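Local coordinates for 389aa long hypothetical nucleolar protein (Pyrococcus horikoshii, PDB 5ZVE) that transfers a methyl group from S-adenosyl-L-methionine to the C5 position of cytosine 72 in several tRNAs, at residues 15-20 against 354-359; 38-43 against 48-53; 52-57 against 169-174. One frame throughout, in Å; residues are numbered along the deposited sequence.

Interaction 1 (15-20 against 354-359); sequences NLFGKE and PGIGMN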
ATOM      1  N   ASN A  15       1.932  -9.260 -22.823  1.00 42.14           N
ATOM      2  CA  ASN A  15       1.251 -10.524 -23.075  1.00 38.11           C
ATOM      3  C   ASN A  15      -0.036 -10.647 -22.274  1.00 37.51           C
ATOM      4  O   ASN A  15      -1.031 -11.186 -22.755  1.00 40.49           O
ATOM      5  CB  ASN A  15       2.168 -11.701 -22.748  1.00 40.34           C
ATOM      6  CG  ASN A  15       3.207 -11.943 -23.816  1.00 51.61           C
ATOM      7  OD1 ASN A  15       2.998 -11.615 -24.985  1.00 59.77           O
ATOM      8  ND2 ASN A  15       4.337 -12.523 -23.424  1.00 51.13           N
ATOM      9  N   LEU A  16      -0.016 -10.131 -21.052  1.00 34.85           N
ATOM     10  CA  LEU A  16      -1.115 -10.345 -20.125  1.00 36.07           C
ATOM     11  C   LEU A  16      -2.214  -9.295 -20.270  1.00 37.56           C
ATOM     12  O   LEU A  16      -3.394  -9.584 -20.054  1.00 33.49           O
ATOM     13  CB  LEU A  16      -0.590 -10.359 -18.690  1.00 31.87           C
ATOM     14  CG  LEU A  16      -1.650 -10.546 -17.609  1.00 30.86           C
ATOM     15  CD1 LEU A  16      -2.372 -11.870 -17.808  1.00 30.54           C
ATOM     16  CD2 LEU A  16      -1.025 -10.453 -16.228  1.00 31.88           C
ATOM     17  N   PHE A  17      -1.830  -8.077 -20.640  1.00 32.68           N
ATOM     18  CA  PHE A  17      -2.794  -6.987 -20.724  1.00 34.80           C
ATOM     19  C   PHE A  17      -2.984  -6.464 -22.143  1.00 36.71           C
ATOM     20  O   PHE A  17      -3.973  -5.793 -22.431  1.00 37.77           O
ATOM     21  CB  PHE A  17      -2.363  -5.822 -19.825  1.00 32.56           C
ATOM     22  CG  PHE A  17      -2.170  -6.193 -18.383  1.00 28.62           C
ATOM     23  CD1 PHE A  17      -3.234  -6.642 -17.620  1.00 26.24           C
ATOM     24  CD2 PHE A  17      -0.926  -6.070 -17.784  1.00 29.75           C
ATOM     25  CE1 PHE A  17      -3.059  -6.975 -16.291  1.00 27.11           C
ATOM     26  CE2 PHE A  17      -0.744  -6.400 -16.454  1.00 24.35           C
ATOM     27  CZ  PHE A  17      -1.813  -6.853 -15.707  1.00 27.15           C
ATOM     28  N   GLY A  18      -2.044  -6.768 -23.028  1.00 38.74           N
ATOM     29  CA  GLY A  18      -2.040  -6.144 -24.338  1.00 38.59           C
ATOM     30  C   GLY A  18      -1.110  -4.948 -24.307  1.00 39.62           C
ATOM     31  O   GLY A  18      -0.980  -4.307 -23.268  1.00 40.66           O
ATOM     32  N   LYS A  19      -0.462  -4.653 -25.431  1.00 37.96           N
ATOM     33  CA  LYS A  19       0.536  -3.587 -25.503  1.00 36.89           C
ATOM     34  C   LYS A  19       0.057  -2.229 -24.992  1.00 41.88           C
ATOM     35  O   LYS A  19       0.739  -1.578 -24.197  1.00 42.06           O
ATOM     36  CB  LYS A  19       1.006  -3.409 -26.945  1.00 40.22           C
ATOM     37  CG  LYS A  19       2.313  -2.647 -27.081  1.00 42.75           C
ATOM     38  CD  LYS A  19       2.645  -2.408 -28.541  1.00 42.57           C
ATOM     39  CE  LYS A  19       3.952  -1.657 -28.701  1.00 40.99           C
ATOM     40  NZ  LYS A  19       4.227  -1.380 -30.134  1.00 50.59           N
ATOM     41  N   GLU A  20      -1.113  -1.805 -25.454  1.00 43.33           N
ATOM     42  CA  GLU A  20      -1.632  -0.490 -25.108  1.00 42.01           C
ATOM     43  C   GLU A  20      -1.875  -0.359 -23.610  1.00 41.74           C
ATOM     44  O   GLU A  20      -1.360   0.559 -22.969  1.00 42.37           O
ATOM     45  CB  GLU A  20      -2.919  -0.205 -25.880  1.00 49.48           C
ATOM     46  CG  GLU A  20      -3.494   1.171 -25.607  1.00 49.64           C
ATOM     47  CD  GLU A  20      -4.690   1.483 -26.481  1.00 63.69           C
ATOM     48  OE1 GLU A  20      -5.322   0.530 -26.990  1.00 60.52           O
ATOM     49  OE2 GLU A  20      -5.005   2.683 -26.648  1.00 67.70           O
ATOM     50  N   PRO A 354     -13.246  -6.281 -13.587  1.00 27.82           N
ATOM     51  CA  PRO A 354     -13.255  -7.747 -13.520  1.00 26.56           C
ATOM     52  C   PRO A 354     -11.842  -8.317 -13.573  1.00 27.23           C
ATOM     53  O   PRO A 354     -10.924  -7.639 -14.033  1.00 30.85           O
ATOM     54  CB  PRO A 354     -14.057  -8.163 -14.763  1.00 31.12           C
ATOM     55  CG  PRO A 354     -14.167  -6.929 -15.615  1.00 35.73           C
ATOM     56  CD  PRO A 354     -14.077  -5.763 -14.687  1.00 26.33           C
ATOM     57  N   GLY A 355     -11.672  -9.549 -13.105  1.00 27.61           N
ATOM     58  CA  GLY A 355     -10.385 -10.213 -13.166  1.00 28.26           C
ATOM     59  C   GLY A 355     -10.098 -10.702 -14.571  1.00 30.57           C
ATOM     60  O   GLY A 355     -10.922 -10.542 -15.470  1.00 33.04           O
ATOM     61  N   ILE A 356      -8.927 -11.301 -14.765  1.00 28.09           N
ATOM     62  CA  ILE A 356      -8.557 -11.833 -16.068  1.00 29.75           C
ATOM     63  C   ILE A 356      -9.254 -13.166 -16.336  1.00 30.96           C
ATOM     64  O   ILE A 356      -8.916 -14.181 -15.727  1.00 26.95           O
ATOM     65  CB  ILE A 356      -7.034 -12.034 -16.187  1.00 27.78           C
ATOM     66  CG1 ILE A 356      -6.278 -10.827 -15.619  1.00 29.83           C
ATOM     67  CG2 ILE A 356      -6.652 -12.309 -17.629  1.00 30.54           C
ATOM     68  CD1 ILE A 356      -6.362  -9.590 -16.473  1.00 31.18           C
ATOM     69  N   GLY A 357     -10.217 -13.157 -17.257  1.00 34.76           N
ATOM     70  CA  GLY A 357     -10.957 -14.355 -17.621  1.00 26.79           C
ATOM     71  C   GLY A 357     -11.643 -14.971 -16.421  1.00 31.82           C
ATOM     72  O   GLY A 357     -11.677 -16.195 -16.261  1.00 36.79           O
ATOM     73  N   MET A 358     -12.212 -14.118 -15.580  1.00 35.79           N
ATOM     74  CA  MET A 358     -12.713 -14.564 -14.292  1.00 36.25           C
ATOM     75  C   MET A 358     -13.646 -13.525 -13.671  1.00 32.82           C
ATOM     76  O   MET A 358     -13.291 -12.354 -13.579  1.00 35.63           O
ATOM     77  CB  MET A 358     -11.542 -14.841 -13.371  1.00 30.25           C
ATOM     78  CG  MET A 358     -11.946 -15.424 -12.076  1.00 32.14           C
ATOM     79  SD  MET A 358     -10.498 -15.997 -11.207  1.00 40.16           S
ATOM     80  CE  MET A 358     -11.296 -16.265  -9.664  1.00 41.86           C
ATOM     81  N   ASN A 359     -14.815 -13.967 -13.210  1.00 35.75           N
ATOM     82  CA  ASN A 359     -15.972 -13.076 -13.102  1.00 37.83           C
ATOM     83  C   ASN A 359     -16.205 -12.319 -11.791  1.00 33.04           C
ATOM     84  O   ASN A 359     -16.561 -11.140 -11.824  1.00 48.99           O
ATOM     85  CB  ASN A 359     -17.239 -13.870 -13.422  1.00 43.70           C
ATOM     86  CG  ASN A 359     -17.680 -13.700 -14.861  1.00 48.90           C
ATOM     87  OD1 ASN A 359     -17.558 -12.616 -15.435  1.00 52.28           O
ATOM     88  ND2 ASN A 359     -18.197 -14.771 -15.453  1.00 49.30           N
TER

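Interaction 2 (38-43 against 48-53); sequences IRVNTL and EKLIGE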
ATOM      1  N   ILE A  38      -7.110   8.139   2.965  1.00 19.05           N
ATOM      2  CA  ILE A  38      -6.893   7.818   4.366  1.00 19.01           C
ATOM      3  C   ILE A  38      -8.159   7.192   4.921  1.00 22.58           C
ATOM      4  O   ILE A  38      -9.251   7.423   4.397  1.00 20.05           O
ATOM      5  CB  ILE A  38      -6.535   9.058   5.202  1.00 19.88           C
ATOM      6  CG1 ILE A  38      -7.718  10.039   5.224  1.00 20.48           C
ATOM      7  CG2 ILE A  38      -5.279   9.719   4.662  1.00 17.39           C
ATOM      8  CD1 ILE A  38      -7.486  11.275   6.063  1.00 19.64           C
ATOM      9  N   ARG A  39      -8.024   6.393   5.973  1.00 24.88           N
ATOM     10  CA  ARG A  39      -9.207   5.847   6.616  1.00 27.34           C
ATOM     11  C   ARG A  39      -9.564   6.647   7.854  1.00 22.09           C
ATOM     12  O   ARG A  39      -8.729   6.862   8.723  1.00 24.87           O
ATOM     13  CB  ARG A  39      -9.009   4.375   6.990  1.00 25.46           C
ATOM     14  CG  ARG A  39     -10.272   3.734   7.560  1.00 23.94           C
ATOM     15  CD  ARG A  39     -10.069   2.284   7.967  1.00 21.55           C
ATOM     16  NE  ARG A  39      -9.376   2.142   9.246  1.00 23.56           N
ATOM     17  CZ  ARG A  39      -8.170   1.604   9.402  1.00 25.03           C
ATOM     18  NH1 ARG A  39      -7.507   1.131   8.355  1.00 24.12           N
ATOM     19  NH2 ARG A  39      -7.632   1.528  10.613  1.00 23.67           N
ATOM     20  N   VAL A  40     -10.808   7.096   7.927  1.00 24.67           N
ATOM     21  CA  VAL A  40     -11.302   7.725   9.141  1.00 27.90           C
ATOM     22  C   VAL A  40     -11.462   6.671  10.227  1.00 25.36           C
ATOM     23  O   VAL A  40     -12.180   5.690  10.044  1.00 21.76           O
ATOM     24  CB  VAL A  40     -12.654   8.430   8.918  1.00 25.05           C
ATOM     25  CG1 VAL A  40     -13.102   9.119  10.190  1.00 22.20           C
ATOM     26  CG2 VAL A  40     -12.559   9.410   7.764  1.00 15.97           C
ATOM     27  N   ASN A  41     -10.790   6.872  11.354  1.00 25.85           N
ATOM     28  CA  ASN A  41     -10.922   5.952  12.471  1.00 23.78           C
ATOM     29  C   ASN A  41     -12.187   6.256  13.254  1.00 27.34           C
ATOM     30  O   ASN A  41     -12.167   7.018  14.218  1.00 24.51           O
ATOM     31  CB  ASN A  41      -9.700   6.018  13.388  1.00 25.17           C
ATOM     32  CG  ASN A  41      -9.806   5.067  14.565  1.00 26.10           C
ATOM     33  OD1 ASN A  41     -10.639   4.164  14.569  1.00 24.80           O
ATOM     34  ND2 ASN A  41      -8.960   5.263  15.566  1.00 31.04           N
ATOM     35  N   THR A  42     -13.286   5.639  12.838  1.00 28.32           N
ATOM     36  CA  THR A  42     -14.579   5.851  13.471  1.00 23.13           C
ATOM     37  C   THR A  42     -14.648   5.354  14.919  1.00 27.64           C
ATOM     38  O   THR A  42     -15.673   5.501  15.577  1.00 31.14           O
ATOM     39  CB  THR A  42     -15.691   5.173  12.662  1.00 29.33           C
ATOM     40  OG1 THR A  42     -15.334   3.804  12.420  1.00 29.40           O
ATOM     41  CG2 THR A  42     -15.877   5.881  11.329  1.00 26.06           C
ATOM     42  N   LEU A  43     -13.564   4.769  15.415  1.00 30.55           N
ATOM     43  CA  LEU A  43     -13.474   4.429  16.829  1.00 29.58           C
ATOM     44  C   LEU A  43     -13.283   5.683  17.667  1.00 30.12           C
ATOM     45  O   LEU A  43     -13.659   5.718  18.838  1.00 31.67           O
ATOM     46  CB  LEU A  43     -12.324   3.452  17.093  1.00 24.87           C
ATOM     47  CG  LEU A  43     -12.466   2.008  16.613  1.00 24.76           C
ATOM     48  CD1 LEU A  43     -11.258   1.209  17.051  1.00 29.04           C
ATOM     49  CD2 LEU A  43     -13.738   1.381  17.162  1.00 31.91           C
ATOM     50  N   GLU A  48     -17.024  13.697   9.262  1.00 26.53           N
ATOM     51  CA  GLU A  48     -17.185  15.136   9.083  1.00 27.59           C
ATOM     52  C   GLU A  48     -16.377  15.923  10.107  1.00 24.90           C
ATOM     53  O   GLU A  48     -15.794  16.953   9.781  1.00 23.36           O
ATOM     54  CB  GLU A  48     -18.659  15.528   9.153  1.00 33.19           C
ATOM     55  CG  GLU A  48     -19.506  14.841   8.094  1.00 36.24           C
ATOM     56  CD  GLU A  48     -18.918  14.981   6.699  1.00 35.35           C
ATOM     57  OE1 GLU A  48     -18.676  16.122   6.266  1.00 40.72           O
ATOM     58  OE2 GLU A  48     -18.679  13.947   6.039  1.00 40.09           O
ATOM     59  N   LYS A  49     -16.337  15.428  11.338  1.00 24.34           N
ATOM     60  CA  LYS A  49     -15.523  16.038  12.381  1.00 23.02           C
ATOM     61  C   LYS A  49     -14.047  16.075  11.995  1.00 29.43           C
ATOM     62  O   LYS A  49     -13.383  17.099  12.171  1.00 28.52           O
ATOM     63  CB  LYS A  49     -15.708  15.293  13.702  1.00 25.27           C
ATOM     64  CG  LYS A  49     -17.077  15.503  14.339  1.00 30.26           C
ATOM     65  CD  LYS A  49     -17.124  16.768  15.180  1.00 33.60           C
ATOM     66  CE  LYS A  49     -16.555  16.514  16.572  1.00 44.13           C
ATOM     67  NZ  LYS A  49     -16.867  17.610  17.538  1.00 43.88           N
ATOM     68  N   LEU A  50     -13.535  14.954  11.481  1.00 28.96           N
ATOM     69  CA  LEU A  50     -12.140  14.873  11.052  1.00 26.48           C
ATOM     70  C   LEU A  50     -11.844  15.868   9.935  1.00 24.17           C
ATOM     71  O   LEU A  50     -10.820  16.544   9.954  1.00 25.12           O
ATOM     72  CB  LEU A  50     -11.794  13.454  10.593  1.00 22.32           C
ATOM     73  CG  LEU A  50     -10.380  13.290  10.030  1.00 22.63           C
ATOM     74  CD1 LEU A  50      -9.341  13.812  11.015  1.00 21.00           C
ATOM     75  CD2 LEU A  50     -10.094  11.832   9.659  1.00 23.14           C
ATOM     76  N   ILE A  51     -12.752  15.948   8.968  1.00 24.71           N
ATOM     77  CA  ILE A  51     -12.648  16.912   7.878  1.00 24.39           C
ATOM     78  C   ILE A  51     -12.466  18.322   8.429  1.00 31.13           C
ATOM     79  O   ILE A  51     -11.583  19.058   7.982  1.00 26.83           O
ATOM     80  CB  ILE A  51     -13.893  16.865   6.978  1.00 27.23           C
ATOM     81  CG1 ILE A  51     -13.796  15.692   6.008  1.00 24.54           C
ATOM     82  CG2 ILE A  51     -14.085  18.178   6.220  1.00 24.51           C
ATOM     83  CD1 ILE A  51     -15.026  15.523   5.171  1.00 26.36           C
ATOM     84  N   GLY A  52     -13.303  18.690   9.399  1.00 25.66           N
ATOM     85  CA  GLY A  52     -13.168  19.967  10.077  1.00 29.80           C
ATOM     86  C   GLY A  52     -11.761  20.180  10.610  1.00 33.16           C
ATOM     87  O   GLY A  52     -11.205  21.270  10.486  1.00 35.82           O
ATOM     88  N   GLU A  53     -11.182  19.131  11.194  1.00 30.97           N
ATOM     89  CA  GLU A  53      -9.831  19.196  11.749  1.00 31.49           C
ATOM     90  C   GLU A  53      -8.775  19.357  10.662  1.00 33.35           C
ATOM     91  O   GLU A  53      -7.803  20.091  10.837  1.00 33.45           O
ATOM     92  CB  GLU A  53      -9.524  17.951  12.588  1.00 34.81           C
ATOM     93  CG  GLU A  53     -10.318  17.874  13.879  1.00 37.66           C
ATOM     94  CD  GLU A  53     -10.085  19.083  14.768  1.00 47.70           C
ATOM     95  OE1 GLU A  53      -8.948  19.604  14.786  1.00 48.07           O
ATOM     96  OE2 GLU A  53     -11.043  19.523  15.439  1.00 57.67           O
TER

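Interaction 3 (52-57 against 169-174); sequences GELKKE and SELKAF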
ATOM      1  N   GLY A  52     -13.303  18.690   9.399  1.00 25.66           N
ATOM      2  CA  GLY A  52     -13.168  19.967  10.077  1.00 29.80           C
ATOM      3  C   GLY A  52     -11.761  20.180  10.610  1.00 33.16           C
ATOM      4  O   GLY A  52     -11.205  21.270  10.486  1.00 35.82           O
ATOM      5  N   GLU A  53     -11.182  19.131  11.194  1.00 30.97           N
ATOM      6  CA  GLU A  53      -9.831  19.196  11.749  1.00 31.49           C
ATOM      7  C   GLU A  53      -8.775  19.357  10.662  1.00 33.35           C
ATOM      8  O   GLU A  53      -7.803  20.091  10.837  1.00 33.45           O
ATOM      9  CB  GLU A  53      -9.524  17.951  12.588  1.00 34.81           C
ATOM     10  CG  GLU A  53     -10.318  17.874  13.879  1.00 37.66           C
ATOM     11  CD  GLU A  53     -10.085  19.083  14.768  1.00 47.70           C
ATOM     12  OE1 GLU A  53      -8.948  19.604  14.786  1.00 48.07           O
ATOM     13  OE2 GLU A  53     -11.043  19.523  15.439  1.00 57.67           O
ATOM     14  N   LEU A  54      -8.969  18.668   9.543  1.00 31.14           N
ATOM     15  CA  LEU A  54      -8.019  18.734   8.440  1.00 28.00           C
ATOM     16  C   LEU A  54      -8.105  20.060   7.686  1.00 33.22           C
ATOM     17  O   LEU A  54      -7.102  20.554   7.169  1.00 31.29           O
ATOM     18  CB  LEU A  54      -8.243  17.566   7.477  1.00 27.55           C
ATOM     19  CG  LEU A  54      -8.000  16.172   8.063  1.00 27.05           C
ATOM     20  CD1 LEU A  54      -8.438  15.085   7.091  1.00 23.46           C
ATOM     21  CD2 LEU A  54      -6.533  16.004   8.434  1.00 27.70           C
ATOM     22  N   LYS A  55      -9.301  20.632   7.606  1.00 32.79           N
ATOM     23  CA  LYS A  55      -9.454  21.935   6.975  1.00 31.76           C
ATOM     24  C   LYS A  55      -8.749  23.002   7.802  1.00 35.69           C
ATOM     25  O   LYS A  55      -8.153  23.927   7.249  1.00 33.05           O
ATOM     26  CB  LYS A  55     -10.928  22.283   6.776  1.00 29.22           C
ATOM     27  CG  LYS A  55     -11.522  21.638   5.536  1.00 34.23           C
ATOM     28  CD  LYS A  55     -13.023  21.842   5.452  1.00 40.68           C
ATOM     29  CE  LYS A  55     -13.562  21.366   4.110  1.00 45.50           C
ATOM     30  NZ  LYS A  55     -15.051  21.376   4.070  1.00 58.26           N
ATOM     31  N   LYS A  56      -8.823  22.861   9.123  1.00 34.55           N
ATOM     32  CA  LYS A  56      -8.078  23.723  10.038  1.00 38.03           C
ATOM     33  C   LYS A  56      -6.589  23.777   9.706  1.00 38.69           C
ATOM     34  O   LYS A  56      -5.954  24.817   9.846  1.00 42.78           O
ATOM     35  CB  LYS A  56      -8.262  23.255  11.485  1.00 37.52           C
ATOM     36  CG  LYS A  56      -9.615  23.593  12.084  1.00 45.69           C
ATOM     37  CD  LYS A  56      -9.712  23.122  13.527  1.00 46.16           C
ATOM     38  CE  LYS A  56     -11.147  23.188  14.032  1.00 51.77           C
ATOM     39  NZ  LYS A  56     -11.294  22.542  15.368  1.00 59.03           N
ATOM     40  N   GLU A  57      -6.033  22.647   9.278  1.00 39.29           N
ATOM     41  CA  GLU A  57      -4.607  22.561   8.979  1.00 40.56           C
ATOM     42  C   GLU A  57      -4.293  22.944   7.533  1.00 39.60           C
ATOM     43  O   GLU A  57      -3.162  22.785   7.079  1.00 38.45           O
ATOM     44  CB  GLU A  57      -4.087  21.148   9.262  1.00 40.17           C
ATOM     45  CG  GLU A  57      -4.250  20.685  10.708  1.00 41.21           C
ATOM     46  CD  GLU A  57      -3.110  21.134  11.609  1.00 46.15           C
ATOM     47  OE1 GLU A  57      -2.701  20.342  12.487  1.00 53.39           O
ATOM     48  OE2 GLU A  57      -2.627  22.276  11.448  1.00 48.29           O
ATOM     49  N   SER A 169       1.684  12.615   8.715  1.00 33.57           N
ATOM     50  CA  SER A 169       2.264  11.906   9.852  1.00 37.62           C
ATOM     51  C   SER A 169       2.580  12.833  11.022  1.00 35.40           C
ATOM     52  O   SER A 169       2.609  12.399  12.172  1.00 43.53           O
ATOM     53  CB  SER A 169       3.530  11.161   9.425  1.00 31.76           C
ATOM     54  OG  SER A 169       4.428  12.029   8.752  1.00 48.67           O
ATOM     55  N   GLU A 170       2.817  14.105  10.731  1.00 36.80           N
ATOM     56  CA  GLU A 170       3.178  15.061  11.772  1.00 42.05           C
ATOM     57  C   GLU A 170       1.975  15.826  12.336  1.00 37.77           C
ATOM     58  O   GLU A 170       2.130  16.653  13.230  1.00 42.15           O
ATOM     59  CB  GLU A 170       4.214  16.050  11.230  1.00 46.96           C
ATOM     60  CG  GLU A 170       5.528  15.398  10.803  1.00 46.76           C
ATOM     61  CD  GLU A 170       6.304  14.816  11.968  1.00 51.35           C
ATOM     62  OE1 GLU A 170       6.337  15.451  13.044  1.00 49.07           O
ATOM     63  OE2 GLU A 170       6.882  13.720  11.804  1.00 60.27           O
ATOM     64  N   LEU A 171       0.781  15.546  11.822  1.00 33.85           N
ATOM     65  CA  LEU A 171      -0.420  16.234  12.288  1.00 34.21           C
ATOM     66  C   LEU A 171      -0.846  15.758  13.668  1.00 36.80           C
ATOM     67  O   LEU A 171      -0.621  14.599  14.031  1.00 34.10           O
ATOM     68  CB  LEU A 171      -1.573  16.039  11.305  1.00 32.24           C
ATOM     69  CG  LEU A 171      -1.371  16.637   9.917  1.00 36.54           C
ATOM     70  CD1 LEU A 171      -2.466  16.169   8.979  1.00 36.13           C
ATOM     71  CD2 LEU A 171      -1.358  18.147  10.008  1.00 38.21           C
ATOM     72  N   LYS A 172      -1.452  16.660  14.437  1.00 28.39           N
ATOM     73  CA  LYS A 172      -2.004  16.306  15.738  1.00 31.09           C
ATOM     74  C   LYS A 172      -3.080  15.257  15.550  1.00 27.01           C
ATOM     75  O   LYS A 172      -3.211  14.342  16.354  1.00 27.19           O
ATOM     76  CB  LYS A 172      -2.593  17.530  16.449  1.00 35.31           C
ATOM     77  CG  LYS A 172      -1.611  18.663  16.707  1.00 48.79           C
ATOM     78  CD  LYS A 172      -2.291  19.833  17.421  1.00 53.46           C
ATOM     79  CE  LYS A 172      -1.359  21.036  17.533  1.00 60.56           C
ATOM     80  NZ  LYS A 172      -1.979  22.193  18.253  1.00 48.78           N
ATOM     81  N   ALA A 173      -3.846  15.405  14.474  1.00 27.57           N
ATOM     82  CA  ALA A 173      -4.920  14.480  14.142  1.00 31.90           C
ATOM     83  C   ALA A 173      -4.398  13.059  13.962  1.00 31.25           C
ATOM     84  O   ALA A 173      -5.066  12.095  14.327  1.00 31.02           O
ATOM     85  CB  ALA A 173      -5.643  14.943  12.887  1.00 28.40           C
ATOM     86  N   PHE A 174      -3.201  12.935  13.403  1.00 29.10           N
ATOM     87  CA  PHE A 174      -2.577  11.626  13.247  1.00 30.89           C
ATOM     88  C   PHE A 174      -2.161  11.065  14.600  1.00 33.55           C
ATOM     89  O   PHE A 174      -2.346   9.877  14.879  1.00 32.92           O
ATOM     90  CB  PHE A 174      -1.367  11.706  12.318  1.00 32.76           C
ATOM     91  CG  PHE A 174      -0.680  10.388  12.108  1.00 30.55           C
ATOM     92  CD1 PHE A 174      -1.085   9.535  11.098  1.00 30.73           C
ATOM     93  CD2 PHE A 174       0.366   9.998  12.927  1.00 28.78           C
ATOM     94  CE1 PHE A 174      -0.455   8.319  10.905  1.00 35.41           C
ATOM     95  CE2 PHE A 174       0.999   8.784  12.741  1.00 34.73           C
ATOM     96  CZ  PHE A 174       0.589   7.944  11.728  1.00 35.74           C
TER

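Interaction 1 (15-20 against 354-359)
I356, which touches both L16 and F17, is held by its backbone N, hydrogen-bonded to OE2 of E331 in helix 331-339. The contact itself is made by three apolar side chains. I356 points toward the end of helix 7-17 and divides its two branches. Its CG2 meets CD1 of L16 at 4.3 Å. Its CD1 approaches CE1 of the F17 ring obliquely, at 4.2 Å. L16 also packs on F17: its CG lies 4.0 Å above the F17 ring plane, over the ring centre. The L16 side chain extends with CG anti to the backbone N (chi1 179°), which carries CD1 to I356. I356 sits in a type II beta turn from G355 to M358, with G357 at positive phi after it. On the other side G18 ends helix 7-17, also at positive phi, and is the N-cap of helix 19-29. Y327, which touches L16 and I356, and R363, which touches F17 and I356, extend the patch. The contact thus joins the end of helix 7-17 to a turn of the methyltransferase domain. With no polar bond between the segments, it implies modest hydrophobic packing at the surface, away from the annotated sites.

Interaction 2 (38-43 against 48-53)
L50 packs its CD2 methyl against V40, where helix 47-56 lies on strand 35-40 of the ferredoxin-like domain. CD2 meets both methyls of V40: CG2 at 3.9 Å and CG1 at 4.1 Å. The two side chains run past each other in opposite directions. A chi1 of 176° turns CG of L50 opposite its backbone N and leaves CD2 over V40. CD1 of I38 makes a looser contact with L50 CD2, at 4.5 Å. All three residues are buried. I38 and V40 both point to the helix, while R39 between them points away. L71 of strand 70-74 and F179 of strand 179-181 pack further out: L71 touches I38 and V40, and F179 touches I38 and L50. The far side of the strand faces the methyltransferase domain. There R39 is hydrogen-bonded through NE to Q217, through NH1 to Q182 and through NH2 to T213. Q217 and T213 belong to helix 210-218, which begins at the cofactor-binding G210. N41 then turns the chain out of the strand, its ND2 bonded to the carbonyls of G177 and L245. Its OD1 accepts the backbone N of L43 at 3.1 Å in an Asx turn, with the donor 59° out of the carbonyl plane.

Interaction 3 (52-57 against 169-174)
The carboxylate of E57 has the CD2 methyl of L171 to one side of its plane, 3.6 Å from OE1 and 3.8 Å from CD. CG of E57 is also close to that methyl, at 3.9 Å, so the methyl lies against both the aliphatic part of the glutamate and its carboxylate. The F174 ring packs within 169-174 and does not touch 52-57: CA of S169 lies over one face, offset toward the rim, and R244 makes a cation-pi contact. The other branch of L171, CD1, meets CD2 of L54 at 4.1 Å, and these two leucines cross at about a right angle. E57 reaches L171 through a bend at chi2 (-85°). L59 touches both L54 and L171. The contact sets the end of helix 47-56 against the start of helix 172-175, where L171 is the N-cap. Within 52-57, K56 NZ forms a salt bridge with E53 OE2 at 3.0 Å. No hydrogen bond or salt bridge crosses between the segments. K172 NZ stays 6.1 Å from E57 OE1, so any attraction is probably weak. The contact therefore rests on L171, packed between L54 and E57, with the probably ionised carboxylate lying over a methyl at the exposed side.

How the interactions relate
From the N terminus, helix 7-17 comes first, and interaction 1 ties its end to the methyltransferase domain. That contact closes a loop of over 330 residues, and interactions 2 and 3 are nested within it. Interaction 2 closes a short loop from strand 35-40 to helix 47-56. Interaction 3 starts where it ends, sharing G52 and E53. It closes a longer loop containing the PUA domain and ties helix 47-56 to the start of helix 172-175. Interactions 2 and 3 lie together: I38 CD1 is 4.1 Å from L54 CD1. Interaction 1 lies far off, its centre about 36 Å from that of interaction 2 and about 40 Å from that of interaction 3.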